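Local structure of mevalonate kinase, putative (Leishmania major, 2HFS) at residues P181-Y189 with A236-R244. The protein probably catalyses the ATP-dependent phosphorylation of (R)-mevalonate to (R)-5-phosphomevalonate, an early step of isoprenoid and sterol biosynthesis. Residues are numbered along the deposited sequence; the frame is centred on the assembly and turned at random.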
loop_
_atom_site.group_PDB
_atom_site.type_symbol
_atom_site.label_atom_id
_atom_site.label_comp_id
_atom_site.label_asym_id
_atom_site.label_seq_id
_atom_site.Cartn_x
_atom_site.Cartn_y
_atom_site.Cartn_z
ATOM N N PRO A 181 0.661 12.912 8.894
ATOM C CA PRO A 181 0.808 11.752 9.764
ATOM C C PRO A 181 -0.237 11.743 10.872
ATOM O O PRO A 181 -0.725 12.809 11.282
ATOM C CB PRO A 181 2.208 11.928 10.362
ATOM C CG PRO A 181 2.462 13.423 10.322
ATOM C CD PRO A 181 1.721 13.919 9.118
ATOM N N ILE A 182 -0.559 10.545 11.346
ATOM C CA ILE A 182 -1.502 10.359 12.420
ATOM C C ILE A 182 -0.751 9.755 13.594
ATOM O O ILE A 182 -0.227 8.640 13.507
ATOM C CB ILE A 182 -2.675 9.430 11.979
ATOM C CG1 ILE A 182 -3.499 10.081 10.876
ATOM C CG2 ILE A 182 -3.552 9.056 13.176
ATOM C CD1 ILE A 182 -4.491 9.140 10.187
ATOM N N ALA A 183 -0.692 10.507 14.691
ATOM C CA ALA A 183 -0.099 10.004 15.933
ATOM C C ALA A 183 -0.930 8.867 16.542
ATOM O O ALA A 183 -2.158 8.963 16.637
ATOM C CB ALA A 183 0.090 11.155 16.941
ATOM N N PHE A 184 -0.257 7.783 16.930
ATOM C CA PHE A 184 -0.911 6.599 17.504
ATOM C C PHE A 184 0.055 5.840 18.414
ATOM O O PHE A 184 1.227 5.660 18.061
ATOM C CB PHE A 184 -1.469 5.679 16.403
ATOM C CG PHE A 184 -2.437 4.650 16.913
ATOM C CD1 PHE A 184 -2.145 3.298 16.829
ATOM C CD2 PHE A 184 -3.639 5.034 17.509
ATOM C CE1 PHE A 184 -3.041 2.342 17.321
ATOM C CE2 PHE A 184 -4.535 4.077 18.010
ATOM C CZ PHE A 184 -4.234 2.736 17.908
ATOM N N GLN A 185 -0.429 5.392 19.573
ATOM C CA GLN A 185 0.457 4.854 20.628
ATOM C C GLN A 185 0.365 3.339 20.849
ATOM O O GLN A 185 0.891 2.816 21.842
ATOM C CB GLN A 185 0.208 5.575 21.960
ATOM C CG GLN A 185 0.592 7.047 21.980
ATOM C CD GLN A 185 -0.015 7.773 23.156
ATOM O OE1 GLN A 185 -1.224 8.015 23.188
ATOM N NE2 GLN A 185 0.814 8.118 24.131
ATOM N N GLN A 186 -0.300 2.649 19.927
ATOM C CA GLN A 186 -0.528 1.207 20.012
ATOM C C GLN A 186 -0.126 0.482 18.721
ATOM O O GLN A 186 -0.311 1.012 17.637
ATOM C CB GLN A 186 -2.012 0.944 20.278
ATOM C CG GLN A 186 -2.379 0.757 21.733
ATOM C CD GLN A 186 -3.834 0.403 21.884
ATOM O OE1 GLN A 186 -4.183 -0.751 22.156
ATOM N NE2 GLN A 186 -4.693 1.383 21.675
ATOM N N ARG A 187 0.412 -0.731 18.846
ATOM C CA ARG A 187 0.663 -1.592 17.674
ATOM C C ARG A 187 -0.673 -2.065 17.070
ATOM O O ARG A 187 -1.604 -2.389 17.809
ATOM C CB ARG A 187 1.486 -2.804 18.098
ATOM C CG ARG A 187 2.374 -3.418 17.042
ATOM C CD ARG A 187 3.142 -4.647 17.537
ATOM N NE ARG A 187 4.174 -4.324 18.532
ATOM C CZ ARG A 187 4.876 -5.219 19.232
ATOM N NH1 ARG A 187 4.668 -6.523 19.079
ATOM N NH2 ARG A 187 5.792 -4.806 20.100
ATOM N N LEU A 188 -0.753 -2.102 15.746
ATOM C CA LEU A 188 -1.857 -2.718 15.024
ATOM C C LEU A 188 -1.375 -4.084 14.516
ATOM O O LEU A 188 -0.446 -4.161 13.741
ATOM C CB LEU A 188 -2.244 -1.854 13.812
ATOM C CG LEU A 188 -3.268 -0.724 13.825
ATOM C CD1 LEU A 188 -3.442 -0.042 15.128
ATOM C CD2 LEU A 188 -3.159 0.253 12.683
ATOM N N TYR A 189 -2.042 -5.134 14.968
ATOM C CA TYR A 189 -1.799 -6.484 14.529
ATOM C C TYR A 189 -2.770 -6.808 13.376
ATOM O O TYR A 189 -3.975 -6.979 13.602
ATOM C CB TYR A 189 -1.970 -7.453 15.707
ATOM C CG TYR A 189 -0.938 -7.304 16.815
ATOM C CD1 TYR A 189 -1.242 -6.622 17.994
ATOM C CD2 TYR A 189 0.335 -7.860 16.692
ATOM C CE1 TYR A 189 -0.298 -6.481 19.017
ATOM C CE2 TYR A 189 1.285 -7.729 17.712
ATOM C CZ TYR A 189 0.957 -7.035 18.865
ATOM O OH TYR A 189 1.894 -6.900 19.872
ATOM N N ALA A 236 -11.323 7.142 17.692
ATOM C CA ALA A 236 -10.881 5.841 18.187
ATOM C C ALA A 236 -9.356 5.702 18.256
ATOM O O ALA A 236 -8.830 5.147 19.228
ATOM C CB ALA A 236 -11.493 4.718 17.353
ATOM N N LEU A 237 -8.661 6.207 17.234
ATOM C CA LEU A 237 -7.190 6.138 17.154
ATOM C C LEU A 237 -6.495 7.012 18.205
ATOM O O LEU A 237 -5.556 6.565 18.872
ATOM C CB LEU A 237 -6.694 6.512 15.753
ATOM C CG LEU A 237 -6.870 5.549 14.577
ATOM C CD1 LEU A 237 -6.474 6.241 13.277
ATOM C CD2 LEU A 237 -6.048 4.276 14.772
ATOM N N GLN A 238 -6.970 8.248 18.349
ATOM C CA GLN A 238 -6.423 9.198 19.325
ATOM C C GLN A 238 -6.633 8.684 20.747
ATOM O O GLN A 238 -5.803 8.922 21.625
ATOM C CB GLN A 238 -7.066 10.578 19.152
ATOM C CG GLN A 238 -6.298 11.708 19.818
ATOM N N LYS A 239 -7.747 7.981 20.947
ATOM C CA LYS A 239 -8.076 7.343 22.214
ATOM C C LYS A 239 -7.282 6.054 22.414
ATOM O O LYS A 239 -6.987 5.658 23.551
ATOM C CB LYS A 239 -9.576 7.038 22.262
ATOM C CG LYS A 239 -10.101 6.702 23.645
ATOM C CD LYS A 239 -11.560 6.312 23.583
ATOM C CE LYS A 239 -12.189 6.297 24.968
ATOM N NZ LYS A 239 -13.509 5.632 24.930
ATOM N N GLY A 240 -6.946 5.393 21.313
ATOM C CA GLY A 240 -6.323 4.076 21.375
ATOM C C GLY A 240 -7.358 3.003 21.636
ATOM O O GLY A 240 -7.083 1.980 22.282
ATOM N N ASP A 241 -8.556 3.241 21.125
ATOM C CA ASP A 241 -9.666 2.313 21.247
ATOM C C ASP A 241 -9.768 1.381 20.029
ATOM O O ASP A 241 -10.430 1.702 19.037
ATOM C CB ASP A 241 -10.957 3.108 21.434
ATOM C CG ASP A 241 -12.128 2.245 21.877
ATOM O OD1 ASP A 241 -12.027 0.990 21.838
ATOM O OD2 ASP A 241 -13.201 2.756 22.270
ATOM N N LEU A 242 -9.147 0.210 20.132
ATOM C CA LEU A 242 -9.074 -0.714 18.997
ATOM C C LEU A 242 -10.361 -1.494 18.719
ATOM O O LEU A 242 -10.666 -1.790 17.561
ATOM C CB LEU A 242 -7.873 -1.654 19.124
ATOM C CG LEU A 242 -6.485 -0.992 19.063
ATOM C CD1 LEU A 242 -5.381 -2.042 18.950
ATOM C CD2 LEU A 242 -6.358 0.039 17.940
ATOM N N GLN A 243 -11.117 -1.829 19.762
ATOM C CA GLN A 243 -12.399 -2.501 19.551
ATOM C C GLN A 243 -13.338 -1.629 18.708
ATOM O O GLN A 243 -13.996 -2.111 17.789
ATOM C CB GLN A 243 -13.036 -2.869 20.888
ATOM C CG GLN A 243 -14.258 -3.746 20.775
ATOM C CD GLN A 243 -14.889 -4.002 22.125
ATOM O OE1 GLN A 243 -14.233 -4.546 23.026
ATOM N NE2 GLN A 243 -16.149 -3.597 22.284
ATOM N N ARG A 244 -13.388 -0.343 19.030
ATOM C CA ARG A 244 -14.235 0.581 18.304
ATOM C C ARG A 244 -13.695 0.804 16.902
ATOM O O ARG A 244 -14.463 0.907 15.936
ATOM C CB ARG A 244 -14.312 1.914 19.030
ATOM C CG ARG A 244 -15.067 2.958 18.240
ATOM C CD ARG A 244 -15.665 4.060 19.066
ATOM N NE ARG A 244 -15.715 5.313 18.311
ATOM C CZ ARG A 244 -14.913 6.351 18.530
ATOM N NH1 ARG A 244 -13.993 6.320 19.503
ATOM N NH2 ARG A 244 -15.042 7.438 17.793
HETATM O O HOH W 1 -2.975 6.183 20.751
#
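The Schellman motif that ends helix 216-239 packs against the linker between strands 177-182 and 188-194, where F184 lies against L237, G240 and L242. A chi1 of -165° swings the F184 ring away from its own backbone N and brings its far end to the helix end. A methyl of L237, CD2, sits over one ring face in a CH-pi contact, 3.8 Å from the centroid, while L242 CD2 meets the ring edge at CZ, 3.4 Å away. A branched leucine suits position 237, since its other methyl, CD1, reaches I182 CG2 (4.1 Å); L242 CD2 serves L188 CD1 (4.1 Å) as well as F184, and its CD1 lies by Q186 OE1. In the motif itself G240 is the C-prime residue, its positive phi (79°) easily adopted by glycine, and D241 N bonds back to A236 O at 2.7 Å; D241 then caps helix 242-258 through a weak bond from R244 N to OD1. Q186, long enough to reach this turn, donates from NE2 to G240 O, tilted 34° from the carbonyl plane; the modelled 2.5 Å is implausibly short, so the exact length is doubtful. In this GHMP kinase the linker joins the two beta-sheets, and I182 and L237 both touch I37 and L167 of the mixed sheet.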